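Local coordinates for aminotransferase AspB (Helicobacter pylori 26695, PDB 3EZS), which probably acts as a pyridoxal-phosphate-dependent transaminase of the class I and II aminotransferase family, moving amino groups between amino acids and keto acids, at residues 117-122 and 338-343; 111-116 and 130-135. All coordinates share one frame; numbering follows the deposited sequence.

Interaction 1: 117-122 and 338-343; sequences FYQIYE and LYLGRN
Arg342 and Phe117 cross at about a right angle. The arginine's CG lies at the rim of the phenyl ring, in its plane, while the chain bends at chi2 (-68°), which sets CD; beyond it the guanidinium comes to lie with Phe117 CZ over one face, 3.9 Å from Arg342 NH1. The ring and guanidinium planes are 48° apart; the apolar phenyl ring accepts the arginine's aliphatic CG at its rim.

The head then meets two polar side chains tip to tip. Gln119 OE1 receives NH1 at 3.3 Å on an in-plane lone pair and takes a weaker bond from NH2. Glu122, extended beyond CG, brings OE1 to 2.7 Å from Arg342 NH2 in a salt bridge; its carboxylate is turned 66° against the guanidinium, and the hydrogen bond within the pair is bent and weak, so charge attraction probably carries most of it. Arg342 NH1 also reaches back to Gly341 O, which lies in the guanidinium plane and would help fix its rotation.

In this aminotransferase of the class I and II family, residues 117-122 lead from a strand of the large mixed sheet into helix 120-127, and 338-343 belong to the loop between strands 335-336 and 349-353 of the small antiparallel sheet. Their backbones join through Phe117 N, which gives Leu340 O a nearly straight bond of 2.9 Å. That same oxygen lies over one face of the Phe117 ring and accepts a weak bond from Gln119 NE2. A glutamine suits its place because its amide serves both ways: while OE1 accepts from Arg342, NE2 donates to Phe117 O at 2.6 Å. Leu340, beside these polar groups, turns its apolar branches onto Pro116, Pro166 and Pro8 of helix 8-16.

Interaction 2: 111-116 and 130-135; sequences IAYPNP and AKSLLM
Tyr113 and Leu134 lie side by side on one face of a parallel strand pair, pointing the same way, with Leu134 CD2 only 3.3 Å from Tyr113 CE2. This is the tight part of the contact. The tyrosine places CG between its backbone N and carbonyl carbon (chi1 50°), and its OH hydrogen-bonds Ser132 OG at 2.8 Å, either hydroxyl being able to donate, with OG near the ring plane; a small hydroxyl residue suits that spot, since it leaves room for the ring and supplies a polar partner. On the opposite face Met135, a selenomethionine, bends at chi3 (-58°) and lays CE against the backbone at Tyr113 C, 3.6 Å away, and against Pro114 CD.

Between the faces the strands exchange backbone bonds in parallel register, from Ile111 N to Lys131 O at 2.8 Å through to Asn115 N and Met135 O. Ala130 CB packs on Ile111 CD1 at 3.7 Å. The loose side is the start of strand 131-136: Lys131 leads its extended chain away into solvent, as befits a charged residue on an edge strand.

The pair forms the two strands of a right-handed beta-alpha-beta unit. Helix 120-127 covers the face of Ile111, Tyr113 and Ser132, strand 157-160 continues the sheet beyond Ala112, and strand 131-136 is one of its two outermost strands within the chain.

Overall arrangement
Followed from the N terminus, the chain passes several helices and strand 85-88 before it reaches strand 110-115, then turns into helix 120-127 and returns along strand 131-136. Interaction 2 closes this short loop. Interaction 1 closes a far longer one, of 215 residues, which holds the remaining central strands of the large sheet and leads to the loop after strand 335-336. Because 117-122 lie between the strands of interaction 2 while 338-343 lie beyond them, the two contacts cross along the chain. Their centres are 9 Å apart, and they touch directly: Asn115 ND2 probably donates to Arg342 O. Together they tie the edge of the large sheet to the small antiparallel sheet's loop.

Interaction 1: 117-122 and 338-343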
ATOM      1  N   PHE A 117      -6.671   1.551 -22.573  1.00 39.61           N
ATOM      2  CA  PHE A 117      -5.917   1.923 -21.393  1.00 41.50           C
ATOM      3  C   PHE A 117      -5.677   0.806 -20.375  1.00 41.79           C
ATOM      4  O   PHE A 117      -6.395  -0.177 -20.340  1.00 42.06           O
ATOM      5  CB  PHE A 117      -6.676   3.038 -20.662  1.00 40.88           C
ATOM      6  CG  PHE A 117      -8.115   2.671 -20.320  1.00 45.25           C
ATOM      7  CD1 PHE A 117      -9.140   2.897 -21.226  1.00 46.85           C
ATOM      8  CD2 PHE A 117      -8.436   2.090 -19.093  1.00 44.45           C
ATOM      9  CE1 PHE A 117     -10.454   2.548 -20.925  1.00 46.15           C
ATOM     10  CE2 PHE A 117      -9.745   1.751 -18.787  1.00 43.99           C
ATOM     11  CZ  PHE A 117     -10.754   1.975 -19.702  1.00 43.71           C
ATOM     12  N   TYR A 118      -4.641   1.005 -19.562  1.00 42.62           N
ATOM     13  CA  TYR A 118      -4.323   0.188 -18.392  1.00 43.16           C
ATOM     14  C   TYR A 118      -5.483   0.484 -17.466  1.00 43.22           C
ATOM     15  O   TYR A 118      -5.701   1.634 -17.094  1.00 42.91           O
ATOM     16  CB  TYR A 118      -2.994   0.674 -17.824  1.00 45.48           C
ATOM     17  CG  TYR A 118      -2.496   0.070 -16.513  1.00 49.79           C
ATOM     18  CD1 TYR A 118      -2.586  -1.289 -16.249  1.00 49.34           C
ATOM     19  CD2 TYR A 118      -1.838   0.872 -15.580  1.00 52.51           C
ATOM     20  CE1 TYR A 118      -2.090  -1.825 -15.044  1.00 51.53           C
ATOM     21  CE2 TYR A 118      -1.328   0.348 -14.391  1.00 51.28           C
ATOM     22  CZ  TYR A 118      -1.463  -0.996 -14.125  1.00 53.00           C
ATOM     23  OH  TYR A 118      -0.952  -1.480 -12.946  1.00 49.33           O
ATOM     24  N   GLN A 119      -6.219  -0.566 -17.106  1.00 43.19           N
ATOM     25  CA  GLN A 119      -7.486  -0.455 -16.394  1.00 45.87           C
ATOM     26  C   GLN A 119      -7.481   0.271 -15.048  1.00 45.89           C
ATOM     27  O   GLN A 119      -8.545   0.677 -14.576  1.00 45.12           O
ATOM     28  CB  GLN A 119      -8.115  -1.843 -16.207  1.00 49.86           C
ATOM     29  CG  GLN A 119      -8.308  -2.723 -17.518  1.00 59.09           C
ATOM     30  CD  GLN A 119      -9.198  -2.113 -18.618  1.00 62.21           C
ATOM     31  OE1 GLN A 119     -10.373  -2.487 -18.764  1.00 67.54           O
ATOM     32  NE2 GLN A 119      -8.640  -1.192 -19.395  1.00 58.10           N
ATOM     33  N   ILE A 120      -6.317   0.432 -14.421  1.00 44.69           N
ATOM     34  CA  ILE A 120      -6.262   1.139 -13.147  1.00 44.33           C
ATOM     35  C   ILE A 120      -6.722   2.606 -13.294  1.00 43.03           C
ATOM     36  O   ILE A 120      -7.285   3.160 -12.353  1.00 41.91           O
ATOM     37  CB  ILE A 120      -4.861   0.995 -12.462  1.00 46.90           C
ATOM     38  CG1 ILE A 120      -4.946   1.336 -10.969  1.00 52.65           C
ATOM     39  CG2 ILE A 120      -3.808   1.824 -13.149  1.00 46.14           C
ATOM     40  CD1 ILE A 120      -5.821   0.363 -10.204  1.00 58.11           C
ATOM     41  N   TYR A 121      -6.554   3.220 -14.474  1.00 42.87           N
ATOM     42  CA  TYR A 121      -7.001   4.616 -14.647  1.00 41.92           C
ATOM     43  C   TYR A 121      -8.508   4.726 -14.426  1.00 43.50           C
ATOM     44  O   TYR A 121      -8.977   5.710 -13.852  1.00 44.50           O
ATOM     45  CB  TYR A 121      -6.668   5.224 -16.016  1.00 41.65           C
ATOM     46  CG  TYR A 121      -5.260   5.042 -16.521  1.00 38.52           C
ATOM     47  CD1 TYR A 121      -4.186   4.909 -15.644  1.00 35.94           C
ATOM     48  CD2 TYR A 121      -4.992   5.074 -17.898  1.00 37.21           C
ATOM     49  CE1 TYR A 121      -2.882   4.731 -16.126  1.00 40.92           C
ATOM     50  CE2 TYR A 121      -3.702   4.911 -18.387  1.00 33.06           C
ATOM     51  CZ  TYR A 121      -2.644   4.751 -17.489  1.00 37.59           C
ATOM     52  OH  TYR A 121      -1.356   4.580 -17.949  1.00 39.32           O
ATOM     53  N   GLU A 122      -9.263   3.721 -14.868  1.00 42.36           N
ATOM     54  CA  GLU A 122     -10.722   3.728 -14.698  1.00 42.16           C
ATOM     55  C   GLU A 122     -11.133   3.459 -13.251  1.00 41.55           C
ATOM     56  O   GLU A 122     -12.127   4.023 -12.755  1.00 40.17           O
ATOM     57  CB  GLU A 122     -11.368   2.679 -15.584  1.00 42.57           C
ATOM     58  CG  GLU A 122     -12.868   2.742 -15.583  1.00 44.68           C
ATOM     59  CD  GLU A 122     -13.462   1.688 -16.440  1.00 40.37           C
ATOM     60  OE1 GLU A 122     -13.333   0.518 -16.059  1.00 44.28           O
ATOM     61  OE2 GLU A 122     -14.091   2.026 -17.466  1.00 43.67           O
ATOM     62  N   LEU A 338      -9.906  -5.327 -27.359  1.00 37.62           N
ATOM     63  CA  LEU A 338     -11.244  -4.958 -26.927  1.00 38.00           C
ATOM     64  C   LEU A 338     -11.310  -4.950 -25.402  1.00 38.99           C
ATOM     65  O   LEU A 338     -11.922  -4.053 -24.791  1.00 39.71           O
ATOM     66  CB  LEU A 338     -12.261  -5.942 -27.500  1.00 36.95           C
ATOM     67  CG  LEU A 338     -13.758  -5.642 -27.384  1.00 42.35           C
ATOM     68  CD1 LEU A 338     -14.196  -4.543 -28.406  1.00 33.49           C
ATOM     69  CD2 LEU A 338     -14.543  -6.958 -27.586  1.00 35.89           C
ATOM     70  N   TYR A 339     -10.623  -5.921 -24.798  1.00 39.14           N
ATOM     71  CA  TYR A 339     -10.582  -6.088 -23.348  1.00 38.25           C
ATOM     72  C   TYR A 339      -9.791  -5.016 -22.605  1.00 38.67           C
ATOM     73  O   TYR A 339      -9.788  -5.008 -21.381  1.00 38.59           O
ATOM     74  CB  TYR A 339     -10.041  -7.475 -22.961  1.00 37.66           C
ATOM     75  CG  TYR A 339     -10.735  -8.658 -23.607  1.00 35.51           C
ATOM     76  CD1 TYR A 339     -12.075  -8.595 -24.019  1.00 36.00           C
ATOM     77  CD2 TYR A 339     -10.084  -9.881 -23.707  1.00 38.85           C
ATOM     78  CE1 TYR A 339     -12.711  -9.692 -24.584  1.00 36.51           C
ATOM     79  CE2 TYR A 339     -10.721 -10.997 -24.257  1.00 33.82           C
ATOM     80  CZ  TYR A 339     -12.029 -10.890 -24.701  1.00 40.06           C
ATOM     81  OH  TYR A 339     -12.653 -11.980 -25.268  1.00 40.44           O
ATOM     82  N   LEU A 340      -9.110  -4.134 -23.334  1.00 39.68           N
ATOM     83  CA  LEU A 340      -8.389  -3.021 -22.736  1.00 40.74           C
ATOM     84  C   LEU A 340      -9.071  -1.679 -22.975  1.00 41.19           C
ATOM     85  O   LEU A 340      -8.570  -0.654 -22.518  1.00 41.40           O
ATOM     86  CB  LEU A 340      -6.955  -2.957 -23.283  1.00 41.97           C
ATOM     87  CG  LEU A 340      -5.997  -4.055 -22.856  1.00 43.92           C
ATOM     88  CD1 LEU A 340      -4.645  -3.859 -23.523  1.00 38.11           C
ATOM     89  CD2 LEU A 340      -5.852  -4.068 -21.346  1.00 44.65           C
ATOM     90  N   GLY A 341     -10.213  -1.671 -23.664  1.00 40.83           N
ATOM     91  CA  GLY A 341     -10.882  -0.433 -24.003  1.00 38.93           C
ATOM     92  C   GLY A 341     -12.360  -0.415 -23.740  1.00 38.36           C
ATOM     93  O   GLY A 341     -12.916  -1.356 -23.202  1.00 38.14           O
ATOM     94  N   ARG A 342     -12.967   0.699 -24.119  1.00 39.68           N
ATOM     95  CA  ARG A 342     -14.408   0.934 -24.025  1.00 40.14           C
ATOM     96  C   ARG A 342     -14.905   1.396 -25.396  1.00 38.53           C
ATOM     97  O   ARG A 342     -14.102   1.764 -26.263  1.00 37.11           O
ATOM     98  CB  ARG A 342     -14.701   2.007 -22.969  1.00 41.29           C
ATOM     99  CG  ARG A 342     -14.291   1.661 -21.531  1.00 46.57           C
ATOM    100  CD  ARG A 342     -15.146   0.546 -20.974  1.00 54.22           C
ATOM    101  NE  ARG A 342     -14.724   0.060 -19.654  1.00 61.36           N
ATOM    102  CZ  ARG A 342     -13.696  -0.771 -19.426  1.00 64.67           C
ATOM    103  NH1 ARG A 342     -12.935  -1.229 -20.408  1.00 66.95           N
ATOM    104  NH2 ARG A 342     -13.414  -1.151 -18.190  1.00 66.21           N
ATOM    105  N   ASN A 343     -16.225   1.367 -25.568  1.00 38.76           N
ATOM    106  CA  ASN A 343     -16.914   1.781 -26.789  1.00 37.78           C
ATOM    107  C   ASN A 343     -16.407   1.076 -28.018  1.00 38.48           C
ATOM    108  O   ASN A 343     -16.327   1.685 -29.073  1.00 39.50           O
ATOM    109  CB  ASN A 343     -16.846   3.305 -26.991  1.00 38.09           C
ATOM    110  CG  ASN A 343     -17.256   4.076 -25.754  1.00 38.44           C
ATOM    111  OD1 ASN A 343     -16.475   4.860 -25.209  1.00 43.94           O
ATOM    112  ND2 ASN A 343     -18.445   3.808 -25.267  1.00 42.90           N
TER

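Interaction 2: 111-116 and 130-135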
ATOM      1  N   ILE A 111     -12.098  13.321 -15.158  1.00 38.23           N
ATOM      2  CA  ILE A 111     -10.768  12.844 -15.460  1.00 38.84           C
ATOM      3  C   ILE A 111     -10.709  12.425 -16.931  1.00 40.39           C
ATOM      4  O   ILE A 111     -11.670  11.857 -17.455  1.00 38.83           O
ATOM      5  CB  ILE A 111     -10.396  11.664 -14.547  1.00 40.65           C
ATOM      6  CG1 ILE A 111     -10.441  12.090 -13.073  1.00 39.77           C
ATOM      7  CG2 ILE A 111      -9.014  11.119 -14.897  1.00 39.76           C
ATOM      8  CD1 ILE A 111     -10.149  10.914 -12.093  1.00 40.04           C
ATOM      9  N   ALA A 112      -9.597  12.734 -17.601  1.00 40.59           N
ATOM     10  CA  ALA A 112      -9.408  12.330 -19.002  1.00 41.09           C
ATOM     11  C   ALA A 112      -8.266  11.340 -19.079  1.00 38.37           C
ATOM     12  O   ALA A 112      -7.274  11.480 -18.373  1.00 39.64           O
ATOM     13  CB  ALA A 112      -9.127  13.528 -19.902  1.00 41.72           C
ATOM     14  N   TYR A 113      -8.438  10.309 -19.895  1.00 39.65           N
ATOM     15  CA  TYR A 113      -7.371   9.332 -20.147  1.00 40.08           C
ATOM     16  C   TYR A 113      -7.603   8.671 -21.504  1.00 39.73           C
ATOM     17  O   TYR A 113      -8.723   8.696 -22.016  1.00 38.64           O
ATOM     18  CB  TYR A 113      -7.221   8.311 -19.001  1.00 39.62           C
ATOM     19  CG  TYR A 113      -8.494   7.629 -18.532  1.00 41.70           C
ATOM     20  CD1 TYR A 113      -9.301   8.220 -17.567  1.00 40.28           C
ATOM     21  CD2 TYR A 113      -8.861   6.375 -19.007  1.00 38.20           C
ATOM     22  CE1 TYR A 113     -10.455   7.593 -17.118  1.00 42.80           C
ATOM     23  CE2 TYR A 113     -10.013   5.743 -18.562  1.00 36.16           C
ATOM     24  CZ  TYR A 113     -10.807   6.358 -17.622  1.00 41.03           C
ATOM     25  OH  TYR A 113     -11.957   5.741 -17.172  1.00 44.46           O
ATOM     26  N   PRO A 114      -6.549   8.068 -22.097  1.00 41.86           N
ATOM     27  CA  PRO A 114      -6.766   7.480 -23.425  1.00 41.75           C
ATOM     28  C   PRO A 114      -7.601   6.191 -23.425  1.00 42.56           C
ATOM     29  O   PRO A 114      -7.897   5.625 -22.363  1.00 43.00           O
ATOM     30  CB  PRO A 114      -5.341   7.214 -23.946  1.00 42.19           C
ATOM     31  CG  PRO A 114      -4.406   7.827 -22.940  1.00 40.21           C
ATOM     32  CD  PRO A 114      -5.155   7.887 -21.649  1.00 41.06           C
ATOM     33  N   ASN A 115      -7.992   5.772 -24.627  1.00 41.30           N
ATOM     34  CA  ASN A 115      -8.772   4.552 -24.848  1.00 41.26           C
ATOM     35  C   ASN A 115      -8.170   3.888 -26.104  1.00 40.42           C
ATOM     36  O   ASN A 115      -8.218   4.458 -27.188  1.00 42.73           O
ATOM     37  CB  ASN A 115     -10.259   4.919 -24.990  1.00 40.26           C
ATOM     38  CG  ASN A 115     -11.165   3.720 -25.222  1.00 42.77           C
ATOM     39  OD1 ASN A 115     -10.810   2.574 -24.923  1.00 41.32           O
ATOM     40  ND2 ASN A 115     -12.374   3.991 -25.747  1.00 36.53           N
ATOM     41  N   PRO A 116      -7.615   2.677 -25.978  1.00 39.61           N
ATOM     42  CA  PRO A 116      -7.530   1.770 -24.828  1.00 39.58           C
ATOM     43  C   PRO A 116      -6.574   2.215 -23.729  1.00 40.42           C
ATOM     44  O   PRO A 116      -5.784   3.152 -23.932  1.00 37.83           O
ATOM     45  CB  PRO A 116      -7.130   0.423 -25.453  1.00 40.69           C
ATOM     46  CG  PRO A 116      -6.528   0.751 -26.773  1.00 40.16           C
ATOM     47  CD  PRO A 116      -6.937   2.143 -27.169  1.00 39.62           C
ATOM     48  N   ALA A 130     -15.591  10.147 -10.347  1.00 44.44           N
ATOM     49  CA  ALA A 130     -15.354  11.104 -11.404  1.00 43.50           C
ATOM     50  C   ALA A 130     -15.944  10.648 -12.729  1.00 43.29           C
ATOM     51  O   ALA A 130     -16.086   9.444 -12.994  1.00 43.48           O
ATOM     52  CB  ALA A 130     -13.832  11.320 -11.582  1.00 43.30           C
ATOM     53  N   LYS A 131     -16.268  11.635 -13.554  1.00 42.99           N
ATOM     54  CA  LYS A 131     -16.692  11.427 -14.926  1.00 44.16           C
ATOM     55  C   LYS A 131     -15.405  11.177 -15.737  1.00 43.95           C
ATOM     56  O   LYS A 131     -14.408  11.880 -15.556  1.00 42.75           O
ATOM     57  CB  LYS A 131     -17.370  12.687 -15.447  1.00 43.91           C
ATOM     58  CG  LYS A 131     -17.901  12.564 -16.872  1.00 50.40           C
ATOM     59  CD  LYS A 131     -18.292  13.917 -17.462  1.00 49.18           C
ATOM     60  CE  LYS A 131     -18.517  13.801 -18.981  1.00 54.57           C
ATOM     61  NZ  LYS A 131     -18.668  15.134 -19.635  1.00 54.02           N
ATOM     62  N   SER A 132     -15.425  10.157 -16.597  1.00 43.11           N
ATOM     63  CA  SER A 132     -14.283   9.816 -17.436  1.00 41.40           C
ATOM     64  C   SER A 132     -14.505  10.351 -18.850  1.00 40.56           C
ATOM     65  O   SER A 132     -15.569  10.167 -19.408  1.00 39.72           O
ATOM     66  CB  SER A 132     -14.092   8.295 -17.505  1.00 42.89           C
ATOM     67  OG  SER A 132     -13.677   7.749 -16.270  1.00 40.34           O
ATOM     68  N   LEU A 133     -13.500  11.027 -19.401  1.00 40.33           N
ATOM     69  CA  LEU A 133     -13.505  11.500 -20.780  1.00 38.93           C
ATOM     70  C   LEU A 133     -12.448  10.671 -21.472  1.00 39.11           C
ATOM     71  O   LEU A 133     -11.257  10.819 -21.195  1.00 41.17           O
ATOM     72  CB  LEU A 133     -13.144  12.981 -20.857  1.00 39.81           C
ATOM     73  CG  LEU A 133     -14.202  14.003 -20.492  1.00 42.05           C
ATOM     74  CD1 LEU A 133     -13.591  15.406 -20.501  1.00 49.42           C
ATOM     75  CD2 LEU A 133     -15.386  13.923 -21.456  1.00 46.59           C
ATOM     76  N   LEU A 134     -12.876   9.784 -22.363  1.00 39.65           N
ATOM     77  CA  LEU A 134     -11.971   8.844 -23.016  1.00 38.63           C
ATOM     78  C   LEU A 134     -11.430   9.408 -24.324  1.00 40.06           C
ATOM     79  O   LEU A 134     -12.196   9.874 -25.158  1.00 41.54           O
ATOM     80  CB  LEU A 134     -12.673   7.513 -23.243  1.00 38.97           C
ATOM     81  CG  LEU A 134     -13.137   6.730 -22.007  1.00 38.51           C
ATOM     82  CD1 LEU A 134     -13.766   5.403 -22.439  1.00 39.39           C
ATOM     83  CD2 LEU A 134     -12.010   6.459 -21.037  1.00 42.16           C
HETATM   84  N   MSE A 135     -10.106   9.393 -24.479  1.00 38.37           N
HETATM   85  CA  MSE A 135      -9.462   9.931 -25.673  1.00 36.96           C
HETATM   86  C   MSE A 135      -9.067   8.762 -26.532  1.00 39.01           C
HETATM   87  O   MSE A 135      -8.019   8.154 -26.279  1.00 36.70           O
HETATM   88  CB  MSE A 135      -8.226  10.761 -25.280  1.00 38.01           C
HETATM   89  CG  MSE A 135      -8.574  12.036 -24.527  1.00 38.37           C
HETATM   90 SE   MSE A 135      -7.032  13.053 -23.881  0.75 31.62          SE
HETATM   91  CE  MSE A 135      -6.133  11.728 -22.771  1.00 36.45           C
TER